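Local coordinates for protein probable porin (PDB 4FSP) that probably forms a beta-barrel channel of the OprD family through which small solutes cross the outer membrane of Pseudomonas aeruginosa, at residues A[17-22]-A[69-74]; A[112-115]-A[120-123]; A[185-190]-A[312-317]; A[291-296]-A[301-306]; A[326-329]-A[335-338]. All coordinates share one frame; numbering follows the deposited sequence.

Contact 1 of 5, residues A[17-22]-A[69-74]. With C8E ((hydroxyethyloxy)tri(ethyloxy)octane), chain B.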
# COMPACT_ATOMS: atom_id res chain seq x y z
N GLU A 17 5.40 1.28 34.43
CA GLU A 17 5.12 2.59 33.84
C GLU A 17 6.09 2.80 32.69
O GLU A 17 7.27 3.12 32.90
CB GLU A 17 5.21 3.71 34.90
CG GLU A 17 4.98 5.09 34.33
CD GLU A 17 3.80 5.14 33.37
OE1 GLU A 17 3.98 5.52 32.20
OE2 GLU A 17 2.67 4.81 33.79
N GLY A 18 5.61 2.60 31.47
CA GLY A 18 6.50 2.53 30.32
C GLY A 18 6.39 3.60 29.24
O GLY A 18 7.16 3.55 28.28
N PHE A 19 5.48 4.55 29.40
CA PHE A 19 5.28 5.60 28.39
C PHE A 19 6.59 6.30 28.00
O PHE A 19 6.98 6.32 26.83
CB PHE A 19 4.30 6.65 28.93
CG PHE A 19 3.84 7.65 27.91
CD1 PHE A 19 4.68 8.68 27.48
CD2 PHE A 19 2.55 7.59 27.39
CE1 PHE A 19 4.23 9.61 26.53
CE2 PHE A 19 2.10 8.52 26.44
CZ PHE A 19 2.93 9.53 26.02
N LEU A 20 7.26 6.89 28.98
CA LEU A 20 8.53 7.52 28.71
C LEU A 20 9.67 6.50 28.52
O LEU A 20 10.45 6.61 27.57
CB LEU A 20 8.88 8.53 29.80
CG LEU A 20 7.92 9.73 29.91
CD1 LEU A 20 8.28 10.62 31.11
CD2 LEU A 20 7.92 10.55 28.61
N GLU A 21 9.75 5.52 29.42
CA GLU A 21 10.88 4.57 29.42
C GLU A 21 11.01 3.79 28.11
O GLU A 21 12.12 3.59 27.61
CB GLU A 21 10.78 3.59 30.59
CG GLU A 21 11.83 2.49 30.58
CD GLU A 21 13.24 3.03 30.75
OE1 GLU A 21 13.39 4.12 31.34
OE2 GLU A 21 14.19 2.38 30.30
N ASP A 22 9.90 3.36 27.54
CA ASP A 22 9.95 2.60 26.30
C ASP A 22 9.77 3.47 25.06
O ASP A 22 9.62 2.96 23.94
CB ASP A 22 8.90 1.48 26.33
CG ASP A 22 9.04 0.59 27.55
OD1 ASP A 22 10.19 0.40 28.00
OD2 ASP A 22 8.02 0.08 28.05
N VAL A 69 -2.14 3.44 28.09
CA VAL A 69 -2.33 4.57 27.18
C VAL A 69 -1.00 4.97 26.56
O VAL A 69 0.05 4.98 27.23
CB VAL A 69 -2.93 5.78 27.94
CG1 VAL A 69 -3.28 6.88 26.96
CG2 VAL A 69 -4.16 5.36 28.71
N GLY A 70 -1.02 5.31 25.27
CA GLY A 70 0.19 5.74 24.60
C GLY A 70 -0.03 6.84 23.57
O GLY A 70 -1.17 7.24 23.29
N LEU A 71 1.06 7.33 23.00
CA LEU A 71 1.01 8.42 22.03
C LEU A 71 2.06 8.23 20.94
O LEU A 71 3.24 8.05 21.25
CB LEU A 71 1.23 9.75 22.74
CG LEU A 71 1.37 10.98 21.83
CD1 LEU A 71 0.07 11.25 21.10
CD2 LEU A 71 1.78 12.21 22.65
N ASP A 72 1.63 8.24 19.68
CA ASP A 72 2.55 8.31 18.54
C ASP A 72 2.48 9.70 17.94
O ASP A 72 1.42 10.36 17.97
CB ASP A 72 2.23 7.28 17.44
CG ASP A 72 2.29 5.85 17.94
OD1 ASP A 72 2.91 5.63 19.00
OD2 ASP A 72 1.73 4.95 17.26
N LEU A 73 3.61 10.14 17.39
CA LEU A 73 3.70 11.45 16.76
C LEU A 73 4.44 11.34 15.45
O LEU A 73 5.52 10.73 15.38
CB LEU A 73 4.44 12.43 17.67
CG LEU A 73 3.64 13.00 18.84
CD1 LEU A 73 4.53 13.84 19.74
CD2 LEU A 73 2.53 13.84 18.26
N LEU A 74 3.87 11.93 14.40
CA LEU A 74 4.54 12.03 13.12
C LEU A 74 4.79 13.50 12.77
O LEU A 74 3.84 14.26 12.52
CB LEU A 74 3.71 11.37 12.02
CG LEU A 74 3.96 9.89 11.71
CD1 LEU A 74 3.08 9.43 10.54
CD2 LEU A 74 5.43 9.62 11.41
C1 C8E B . 8.18 13.98 21.99
C2 C8E B . 8.41 13.58 23.44
C3 C8E B . 9.71 12.79 23.61
C4 C8E B . 9.66 11.89 24.84
C5 C8E B . 10.97 11.91 25.62
C6 C8E B . 11.23 10.58 26.34
C7 C8E B . 12.67 10.49 26.84
C8 C8E B . 12.91 9.31 27.78
O9 C8E B . 13.29 8.15 27.07
C10 C8E B . 14.64 7.80 27.28
C11 C8E B . 14.75 6.30 27.57
O12 C8E B . 14.97 5.62 26.36
C13 C8E B . 16.35 5.54 26.09
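Phe19 makes the whole of this contact, bringing the CD2-CE2-CZ side of its ring up to Val69, Gly70 and Leu71. The contact is one of van der Waals packing, with no hydrogen bond between 17-22 and 69-74. Ring atom CZ meets CB of Leu71 at 3.7 Å, obliquely to the ring. Next along the strand, ring atom CE2 lies 3.8 Å from CA of Gly70. The carbonyl O of Val69 sits at the ring edge, near the ring plane, with ring atom CD2 of Phe19 3.6 Å away. Phe19 reaches this far because its CG is turned anti to the backbone N (chi1 -170°).

Polar bonds hold the 17-22 bend itself. Asp22 N donates to Gly18 O at 2.8 Å and closes a single bend through 19-21, which have helical backbone angles. Phe19 N makes a weak bond to OE1 of Glu17 at 3.3 Å. Backbone bonds from Gly18 to Tyr62 and from Phe19 to Gly61 fix the segment beside the turn that leads into strand 67-80. The Phe19 side chain also touches Tyr58 and Thr63.

Detergent lies alongside the bend. CD2 of Leu20 is 4.0 Å from C6 of the C8E in chain B, and Leu20 O is 3.3 Å from its ether O9. Other C8E molecules touch Val69, consistent with its face of the strand being the outer one. The N-terminal segment before strand 24-38 thus packs by one aromatic ring against the third strand of an OprD-type beta-barrel, at the end with short turns, as expected of the periplasmic rim.

Contact 2 of 5, residues A[112-115]-A[120-123]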
# COMPACT_ATOMS: atom_id res chain seq x y z
N ALA A 112 -3.43 8.83 19.60
CA ALA A 112 -3.59 8.19 20.89
C ALA A 112 -3.70 6.68 20.67
O ALA A 112 -4.32 6.20 19.70
CB ALA A 112 -4.83 8.72 21.61
N LYS A 113 -3.07 5.92 21.56
CA LYS A 113 -3.20 4.47 21.49
C LYS A 113 -3.59 3.88 22.84
O LYS A 113 -3.01 4.23 23.88
CB LYS A 113 -1.95 3.82 20.89
CG LYS A 113 -0.65 4.07 21.64
CD LYS A 113 0.58 3.68 20.81
CE LYS A 113 1.86 3.93 21.62
NZ LYS A 113 3.12 3.64 20.85
N LEU A 114 -4.61 3.02 22.82
CA LEU A 114 -5.05 2.31 24.01
C LEU A 114 -4.85 0.81 23.81
O LEU A 114 -5.11 0.25 22.74
CB LEU A 114 -6.51 2.58 24.33
CG LEU A 114 -6.97 3.99 24.73
CD1 LEU A 114 -8.49 3.98 24.83
CD2 LEU A 114 -6.39 4.40 26.05
N ARG A 115 -4.41 0.17 24.88
CA ARG A 115 -3.99 -1.20 24.84
C ARG A 115 -4.63 -1.94 26.03
O ARG A 115 -4.52 -1.50 27.18
CB ARG A 115 -2.47 -1.20 24.89
CG ARG A 115 -1.82 -2.49 24.61
CD ARG A 115 -1.19 -2.62 23.23
NE ARG A 115 -0.98 -4.07 23.09
CZ ARG A 115 0.16 -4.71 23.33
NH1 ARG A 115 1.26 -4.01 23.61
NH2 ARG A 115 0.21 -6.03 23.23
N GLU A 120 -6.06 -3.46 20.65
CA GLU A 120 -5.47 -2.12 20.60
C GLU A 120 -6.42 -1.18 19.86
O GLU A 120 -6.99 -1.55 18.83
CB GLU A 120 -4.07 -2.11 19.95
CG GLU A 120 -3.43 -0.68 19.84
CD GLU A 120 -1.97 -0.69 19.34
OE1 GLU A 120 -1.44 0.38 18.96
OE2 GLU A 120 -1.32 -1.76 19.34
N LEU A 121 -6.58 0.03 20.41
CA LEU A 121 -7.39 1.06 19.77
C LEU A 121 -6.49 2.25 19.48
O LEU A 121 -5.81 2.74 20.39
CB LEU A 121 -8.54 1.49 20.70
CG LEU A 121 -9.35 2.69 20.17
CD1 LEU A 121 -10.03 2.29 18.87
CD2 LEU A 121 -10.38 3.20 21.21
N LYS A 122 -6.46 2.68 18.22
CA LYS A 122 -5.75 3.90 17.85
C LYS A 122 -6.75 4.98 17.44
O LYS A 122 -7.69 4.71 16.70
CB LYS A 122 -4.80 3.65 16.67
CG LYS A 122 -3.65 2.71 16.95
CD LYS A 122 -2.77 2.56 15.70
CE LYS A 122 -1.41 1.98 16.05
NZ LYS A 122 -0.43 2.23 14.96
N VAL A 123 -6.52 6.21 17.91
CA VAL A 123 -7.39 7.32 17.56
C VAL A 123 -6.57 8.54 17.17
O VAL A 123 -5.71 9.00 17.94
CB VAL A 123 -8.33 7.74 18.70
CG1 VAL A 123 -9.18 8.93 18.26
CG2 VAL A 123 -9.22 6.58 19.09
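A tight antiparallel beta hairpin of the barrel wall pairs Ala112 with Val123, Lys113 with Lys122, Leu114 with Leu121 and Arg115 with Glu120. The axes of the two short segments approach to 4.6 Å, with their directions 167° apart. Four backbone bonds hold them. Leu114 N to Leu121 O is 2.7 Å and nearly straight, and Leu121 N returns to Leu114 O at 2.8 Å. Ala112 and Val123 form the second hydrogen-bonded pair, in which Ala112 N to Val123 O is the more bent bond (143°). At the non-hydrogen-bonded pairs, CA-H groups approach carbonyls, such as CA of Glu120 at 3.2 Å from Leu114 O.

Side chains alternate between two faces, as expected of a membrane barrel wall. Ala112, Leu114, Leu121 and Val123 share the apolar face, and Leu114 lies close to bound detergent. Leu114 and Leu121 run side by side, with CD1 of the first 4.2 Å from CD2 of the second.

Lys113, Arg115, Glu120 and Lys122 share the polar face. Glu120 is extended, and its CG packs 3.5 Å from Leu114 O. Its OE2 lies 4.4 Å from NE of Arg115, well out of the guanidinium plane. This is attraction between charges without a directed N-H. Lys113 leaves the hairpin: its NZ forms a salt bridge with Asp72 and a hydrogen bond with Ser60 O. Backbone bonds join Glu120 to Thr151 and Lys122 to Leu149.

Contact 3 of 5, residues A[185-190]-A[312-317]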
# COMPACT_ATOMS: atom_id res chain seq x y z
N ASN A 185 -8.88 8.02 -15.40
CA ASN A 185 -9.43 7.67 -16.71
C ASN A 185 -10.97 7.68 -16.75
O ASN A 185 -11.58 6.93 -17.51
CB ASN A 185 -8.90 6.31 -17.19
CG ASN A 185 -7.38 6.22 -17.17
OD1 ASN A 185 -6.69 7.23 -17.06
ND2 ASN A 185 -6.86 5.00 -17.30
N ARG A 186 -11.58 8.52 -15.92
CA ARG A 186 -13.04 8.66 -15.86
C ARG A 186 -13.81 7.33 -15.66
O ARG A 186 -14.93 7.19 -16.16
CB ARG A 186 -13.56 9.36 -17.13
CG ARG A 186 -12.66 10.47 -17.64
CD ARG A 186 -13.08 10.94 -19.03
NE ARG A 186 -14.13 11.95 -18.98
CZ ARG A 186 -15.35 11.79 -19.46
NH1 ARG A 186 -15.68 10.65 -20.05
NH2 ARG A 186 -16.25 12.76 -19.36
N ARG A 187 -13.22 6.38 -14.94
CA ARG A 187 -13.85 5.07 -14.73
C ARG A 187 -15.24 5.14 -14.12
O ARG A 187 -16.09 4.28 -14.36
CB ARG A 187 -12.97 4.20 -13.83
CG ARG A 187 -11.75 3.63 -14.54
CD ARG A 187 -10.72 3.18 -13.53
NE ARG A 187 -9.53 2.68 -14.21
CZ ARG A 187 -8.42 2.29 -13.59
NH1 ARG A 187 -8.35 2.35 -12.26
NH2 ARG A 187 -7.39 1.86 -14.31
N PHE A 188 -15.45 6.18 -13.33
CA PHE A 188 -16.72 6.38 -12.65
C PHE A 188 -17.31 7.72 -13.08
O PHE A 188 -16.72 8.41 -13.90
CB PHE A 188 -16.46 6.31 -11.15
CG PHE A 188 -15.64 5.12 -10.76
CD1 PHE A 188 -16.15 3.83 -10.94
CD2 PHE A 188 -14.36 5.27 -10.24
CE1 PHE A 188 -15.40 2.72 -10.60
CE2 PHE A 188 -13.60 4.16 -9.89
CZ PHE A 188 -14.12 2.88 -10.07
N ALA A 189 -18.48 8.07 -12.55
CA ALA A 189 -19.15 9.31 -12.95
C ALA A 189 -18.38 10.57 -12.54
O ALA A 189 -18.29 11.54 -13.30
CB ALA A 189 -20.56 9.35 -12.41
N GLY A 190 -17.83 10.56 -11.33
CA GLY A 190 -17.01 11.65 -10.84
C GLY A 190 -16.23 11.18 -9.63
O GLY A 190 -16.39 10.02 -9.23
N PHE A 312 -3.93 -1.36 -14.28
CA PHE A 312 -4.60 -2.34 -15.12
C PHE A 312 -5.96 -2.69 -14.57
O PHE A 312 -6.26 -3.87 -14.36
CB PHE A 312 -3.70 -3.57 -15.26
CG PHE A 312 -2.40 -3.26 -15.94
CD1 PHE A 312 -1.33 -2.75 -15.22
CD2 PHE A 312 -2.27 -3.43 -17.32
CE1 PHE A 312 -0.14 -2.42 -15.84
CE2 PHE A 312 -1.07 -3.10 -17.96
CZ PHE A 312 -0.01 -2.59 -17.22
N ALA A 313 -6.77 -1.66 -14.33
CA ALA A 313 -8.04 -1.82 -13.64
C ALA A 313 -9.19 -1.09 -14.33
O ALA A 313 -10.12 -0.64 -13.66
CB ALA A 313 -7.92 -1.38 -12.17
N GLU A 314 -9.12 -0.99 -15.65
CA GLU A 314 -10.26 -0.55 -16.45
C GLU A 314 -11.33 -1.61 -16.42
O GLU A 314 -11.04 -2.80 -16.23
CB GLU A 314 -9.84 -0.30 -17.90
CG GLU A 314 -8.89 0.86 -18.07
CD GLU A 314 -9.49 2.17 -17.61
OE1 GLU A 314 -10.61 2.50 -18.06
OE2 GLU A 314 -8.85 2.87 -16.79
N ALA A 315 -12.58 -1.19 -16.60
CA ALA A 315 -13.69 -2.13 -16.74
C ALA A 315 -13.33 -3.18 -17.80
O ALA A 315 -12.78 -2.84 -18.86
CB ALA A 315 -14.96 -1.38 -17.15
N GLY A 316 -13.59 -4.45 -17.51
CA GLY A 316 -13.42 -5.49 -18.51
C GLY A 316 -12.01 -5.99 -18.74
O GLY A 316 -11.81 -7.01 -19.41
N GLU A 317 -11.02 -5.30 -18.18
CA GLU A 317 -9.63 -5.59 -18.50
C GLU A 317 -9.01 -6.82 -17.80
O GLU A 317 -9.06 -6.98 -16.57
CB GLU A 317 -8.76 -4.36 -18.25
CG GLU A 317 -7.29 -4.56 -18.63
CD GLU A 317 -6.47 -3.29 -18.45
OE1 GLU A 317 -6.94 -2.36 -17.74
OE2 GLU A 317 -5.37 -3.21 -19.04
O HOH W 1 -12.17 4.59 -18.06
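Ala313 meets Arg187 first, its carbonyl O lying 3.3 Å above the guanidinium plane, over the centre of the group. The NE of Arg187 is near this oxygen but the angle is too poor for a hydrogen bond. CB of Ala313 packs 3.8 Å from NH1 of Arg187.

Glu314 follows and carries the polar part. Its OE2 accepts from NE of Arg187 at 2.7 Å, forming a salt bridge, with a weak bond from NH2 at 3.0 Å. NE lies 61° above the carboxylate plane, though OE2 is close to the guanidinium plane. ND2 of Asn185 reaches the same OE2 at 3.0 Å from the opposite face of the carboxylate. Arg187 is extended from CG to NE, and its NH2 also forms a salt bridge with Asp311.

These residues tie together two long loops of the porin barrel, one before strand 193-205 and one before strand 318-327.

Glu314 also starts a type II beta turn through Ala315 and Gly316, the glycine having positive phi. Glu317 closes it, its N bonded to Glu314 O at 3.2 Å. OE1 of Glu317 accepts a weak bond from Glu314 N.

Contact 4 of 5, residues A[291-296]-A[301-306]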
# COMPACT_ATOMS: atom_id res chain seq x y z
N HIS A 291 -17.84 -1.78 -14.37
CA HIS A 291 -16.83 -0.79 -13.97
C HIS A 291 -15.47 -1.32 -13.59
O HIS A 291 -15.28 -2.52 -13.36
CB HIS A 291 -17.36 0.08 -12.84
CG HIS A 291 -18.57 0.86 -13.23
ND1 HIS A 291 -19.85 0.36 -13.10
CD2 HIS A 291 -18.69 2.09 -13.80
CE1 HIS A 291 -20.71 1.26 -13.55
NE2 HIS A 291 -20.03 2.31 -13.98
N GLY A 292 -14.51 -0.40 -13.49
CA GLY A 292 -13.18 -0.72 -13.02
C GLY A 292 -13.13 -0.80 -11.50
O GLY A 292 -14.15 -0.70 -10.82
N PHE A 293 -11.92 -0.98 -10.97
CA PHE A 293 -11.70 -1.25 -9.57
C PHE A 293 -11.61 0.05 -8.76
O PHE A 293 -10.72 0.86 -8.98
CB PHE A 293 -10.40 -2.04 -9.42
CG PHE A 293 -10.09 -2.42 -8.00
CD1 PHE A 293 -10.69 -3.54 -7.41
CD2 PHE A 293 -9.19 -1.68 -7.25
CE1 PHE A 293 -10.41 -3.89 -6.08
CE2 PHE A 293 -8.89 -2.04 -5.93
CZ PHE A 293 -9.50 -3.14 -5.34
N PRO A 294 -12.53 0.24 -7.80
CA PRO A 294 -12.50 1.48 -7.02
C PRO A 294 -11.59 1.37 -5.81
O PRO A 294 -11.42 0.29 -5.22
CB PRO A 294 -13.95 1.61 -6.55
CG PRO A 294 -14.39 0.19 -6.35
CD PRO A 294 -13.64 -0.65 -7.40
N TYR A 295 -11.02 2.52 -5.47
CA TYR A 295 -10.19 2.69 -4.27
C TYR A 295 -10.05 4.18 -3.97
O TYR A 295 -10.40 5.01 -4.81
CB TYR A 295 -8.84 2.00 -4.42
CG TYR A 295 -7.99 2.36 -5.65
CD1 TYR A 295 -8.32 1.92 -6.93
CD2 TYR A 295 -6.80 3.07 -5.50
CE1 TYR A 295 -7.52 2.21 -8.03
CE2 TYR A 295 -6.00 3.36 -6.59
CZ TYR A 295 -6.36 2.92 -7.84
OH TYR A 295 -5.55 3.22 -8.92
N LEU A 296 -9.56 4.52 -2.79
CA LEU A 296 -9.58 5.93 -2.36
C LEU A 296 -8.42 6.73 -2.94
O LEU A 296 -7.32 6.19 -3.15
CB LEU A 296 -9.54 6.04 -0.83
CG LEU A 296 -10.64 5.28 -0.08
CD1 LEU A 296 -10.37 5.27 1.42
CD2 LEU A 296 -11.99 5.90 -0.39
N PRO A 301 -4.03 0.82 -5.02
CA PRO A 301 -5.04 -0.25 -5.04
C PRO A 301 -4.40 -1.58 -4.63
O PRO A 301 -3.29 -1.88 -5.07
CB PRO A 301 -5.45 -0.30 -6.50
CG PRO A 301 -4.14 0.10 -7.26
CD PRO A 301 -3.45 1.09 -6.35
N TYR A 302 -5.09 -2.37 -3.81
CA TYR A 302 -4.56 -3.67 -3.42
C TYR A 302 -4.68 -4.71 -4.54
O TYR A 302 -5.43 -5.68 -4.43
CB TYR A 302 -5.30 -4.17 -2.18
CG TYR A 302 -4.62 -5.31 -1.47
CD1 TYR A 302 -3.32 -5.19 -1.00
CD2 TYR A 302 -5.29 -6.51 -1.25
CE1 TYR A 302 -2.69 -6.24 -0.32
CE2 TYR A 302 -4.68 -7.57 -0.57
CZ TYR A 302 -3.38 -7.43 -0.11
OH TYR A 302 -2.77 -8.47 0.57
N LEU A 303 -3.93 -4.50 -5.63
CA LEU A 303 -4.01 -5.41 -6.78
C LEU A 303 -2.62 -5.95 -7.11
O LEU A 303 -1.63 -5.22 -6.94
CB LEU A 303 -4.58 -4.66 -7.98
CG LEU A 303 -6.02 -4.13 -7.92
CD1 LEU A 303 -6.30 -3.18 -9.08
CD2 LEU A 303 -7.00 -5.30 -7.97
N VAL A 304 -2.50 -7.19 -7.58
CA VAL A 304 -1.14 -7.66 -7.89
C VAL A 304 -0.58 -7.06 -9.17
O VAL A 304 0.62 -6.78 -9.25
CB VAL A 304 -0.92 -9.20 -7.82
CG1 VAL A 304 -2.04 -9.91 -7.10
CG2 VAL A 304 -0.63 -9.79 -9.18
N ASN A 305 -1.43 -6.84 -10.16
CA ASN A 305 -0.95 -6.22 -11.40
C ASN A 305 -1.02 -4.71 -11.31
O ASN A 305 -1.73 -4.05 -12.08
CB ASN A 305 -1.70 -6.76 -12.62
CG ASN A 305 -1.26 -8.17 -12.97
OD1 ASN A 305 -0.36 -8.70 -12.30
ND2 ASN A 305 -1.89 -8.80 -13.99
N PHE A 306 -0.29 -4.16 -10.35
CA PHE A 306 -0.23 -2.72 -10.14
C PHE A 306 1.21 -2.35 -10.29
O PHE A 306 2.06 -2.84 -9.55
CB PHE A 306 -0.72 -2.37 -8.73
CG PHE A 306 -0.34 -0.98 -8.29
CD1 PHE A 306 -0.77 0.14 -8.99
CD2 PHE A 306 0.43 -0.79 -7.15
CE1 PHE A 306 -0.42 1.41 -8.59
CE2 PHE A 306 0.78 0.48 -6.74
CZ PHE A 306 0.36 1.59 -7.46
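The backbones at Tyr295 and Pro301 face each other with CA atoms 6.0 Å apart, and no hydrogen bond joins the segments. Both belong to the long loop between strands 278-288 and 318-327. In OprD-family porins inward-folded loops narrow the channel, and this one probably does the same.

Two CH-pi contacts carry the packing. CB of Pro301 stands over the centre of the Tyr295 ring at 3.4 Å, only 4° off the ring normal. The proline ring lies over the tyrosine face, with CD 3.4 Å from CE2 of Tyr295. Tyr295 has its CG between the backbone N and the carbonyl carbon (chi1 54°), and this lays its ring flat against the proline. Its OH is bonded to Asp311, which fixes the far end of the ring.

The second contact is between Leu303 and Phe293, whose side chains pass in opposite directions. CD2 of Leu303 lies over the middle of the Phe293 ring, 4.0 Å from its centroid. The other methyl, CD1 of Leu303, is 3.7 Å from CD2 of Phe293. Pro301 fills in beside them, its CB 3.9 Å from CE2 of Phe293.

An inverse gamma turn at Tyr302 lets Pro301 and Leu303 both reach these rings, with Leu303 N bonded to Pro301 O at 2.8 Å. Pro301 also meets a third ring, its CD lying 3.7 Å above the plane of Phe306, offset toward the rim.

Contact 5 of 5, residues A[326-329]-A[335-338]. With C8E ((hydroxyethyloxy)tri(ethyloxy)octane), chain F.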
# COMPACT_ATOMS: atom_id res chain seq x y z
N CYS A 326 16.16 -10.10 -8.08
CA CYS A 326 17.46 -10.64 -7.73
C CYS A 326 18.12 -9.86 -6.59
O CYS A 326 18.22 -8.64 -6.65
CB CYS A 326 18.40 -10.66 -8.94
SG CYS A 326 20.01 -11.38 -8.58
N ASP A 327 18.53 -10.59 -5.56
CA ASP A 327 19.32 -10.03 -4.46
C ASP A 327 20.76 -10.44 -4.71
O ASP A 327 21.06 -11.63 -4.83
CB ASP A 327 18.85 -10.61 -3.12
CG ASP A 327 19.47 -9.91 -1.91
OD1 ASP A 327 20.48 -9.20 -2.07
OD2 ASP A 327 18.94 -10.07 -0.79
N PHE A 328 21.66 -9.47 -4.79
CA PHE A 328 23.05 -9.80 -5.07
C PHE A 328 23.81 -10.08 -3.78
O PHE A 328 25.02 -10.26 -3.79
CB PHE A 328 23.72 -8.72 -5.91
CG PHE A 328 23.07 -8.53 -7.26
CD1 PHE A 328 23.38 -9.38 -8.31
CD2 PHE A 328 22.13 -7.53 -7.47
CE1 PHE A 328 22.78 -9.23 -9.56
CE2 PHE A 328 21.52 -7.37 -8.71
CZ PHE A 328 21.85 -8.22 -9.76
N ALA A 329 23.08 -10.16 -2.67
CA ALA A 329 23.71 -10.40 -1.37
C ALA A 329 24.35 -11.79 -1.25
O ALA A 329 25.57 -11.90 -1.14
CB ALA A 329 22.75 -10.11 -0.20
N GLY A 335 23.27 -5.44 -0.21
CA GLY A 335 22.79 -4.08 -0.39
C GLY A 335 22.32 -3.80 -1.80
O GLY A 335 21.59 -2.83 -2.04
N LEU A 336 22.74 -4.63 -2.75
CA LEU A 336 22.35 -4.45 -4.14
C LEU A 336 21.22 -5.40 -4.51
O LEU A 336 21.35 -6.62 -4.37
CB LEU A 336 23.54 -4.67 -5.09
CG LEU A 336 23.26 -4.34 -6.57
CD1 LEU A 336 22.94 -2.86 -6.72
CD2 LEU A 336 24.41 -4.74 -7.50
N SER A 337 20.12 -4.84 -4.98
CA SER A 337 19.00 -5.65 -5.42
C SER A 337 18.50 -5.08 -6.73
O SER A 337 18.72 -3.91 -7.03
CB SER A 337 17.87 -5.60 -4.40
OG SER A 337 17.48 -4.25 -4.18
N LEU A 338 17.79 -5.91 -7.48
CA LEU A 338 17.24 -5.50 -8.76
C LEU A 338 15.87 -6.16 -8.96
O LEU A 338 15.66 -7.29 -8.52
CB LEU A 338 18.23 -5.88 -9.86
CG LEU A 338 17.85 -6.13 -11.31
CD1 LEU A 338 19.06 -5.84 -12.20
CD2 LEU A 338 17.40 -7.57 -11.50
C7 C8E F . 22.33 -4.12 -13.49
C8 C8E F . 22.59 -5.35 -12.63
O9 C8E F . 23.96 -5.73 -12.65
C10 C8E F . 24.54 -5.74 -11.36
C11 C8E F . 25.18 -7.10 -11.09
O12 C8E F . 26.59 -7.05 -11.00
C13 C8E F . 27.11 -7.89 -9.98
C14 C8E F . 28.57 -7.55 -9.66
O15 C8E F . 29.40 -8.66 -9.97
C16 C8E F . 30.77 -8.52 -9.61
C17 C8E F . 30.95 -7.84 -8.26
O18 C8E F . 31.04 -8.83 -7.26
C19 C8E F . 32.35 -9.35 -7.14
C20 C8E F . 32.77 -9.32 -5.68
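Phe328 packs between Leu336 and Leu338 at the turn end of a barrel hairpin, made of strands 318-327 and 336-346. CB of Leu338 meets the ring edge, 3.8 Å from CE2 of Phe328. CG of Leu336 sits above the ring plane on the detergent side, 3.5 Å from ring atom CD2 of Phe328. The O of Leu336 also lies at the edge, near the ring plane. C11 of the bound C8E in chain F lies over one face, 3.6 Å from CE1 of Phe328. SG of Cys326 lies over the opposite face, 3.6 Å above the plane and offset toward the rim.

The detergent passes CD2 of Leu336 and CD1 of Leu338, consistent with this side of the hairpin being the apolar outer wall, where lipid would lie.

Backbone bonds set the register behind these side chains. Cys326 and Leu338 form a hydrogen-bonded pair, with both N to O distances at 2.9 Å. Asp327 and Ser337 are a non-hydrogen-bonded pair on the other face. Phe328 N donates to Leu336 O at 2.9 Å. This bond sets the backbone, and CG anti to the carbonyl carbon (chi1 -62°) turns the ring to Leu336. Ser337 bonds onward through its backbone to Arg366 on strand 358-368.

The strand ends in an Asx turn at 327-329: Ala329 N donates to OD1 of Asp327 at 2.8 Å, from above the carboxylate plane.

How the contacts relate
Contacts 2 and 5 are wall hairpins, contact 1 packs a loop on the wall, and contacts 3 and 4 join loops. Contacts 1 and 2 share neighbouring strands 67-80 and 105-116, joined by a probable hydrogen bond from Gly70 N to Lys113 O. Contact 5 is a second wall hairpin, its centre about 36 Å from that of contact 1. Contacts 2 and 5 are surface contacts built on backbone pairing, while contact 1 is partly buried and rests on one ring. Contacts 3 and 4 are buried and touch through a probable hydrogen bond from Phe293 N to Ala313 O. Charge dominates contact 3 and CH-pi packing contact 4. Asp311 serves both, bonding Arg187 and Tyr295.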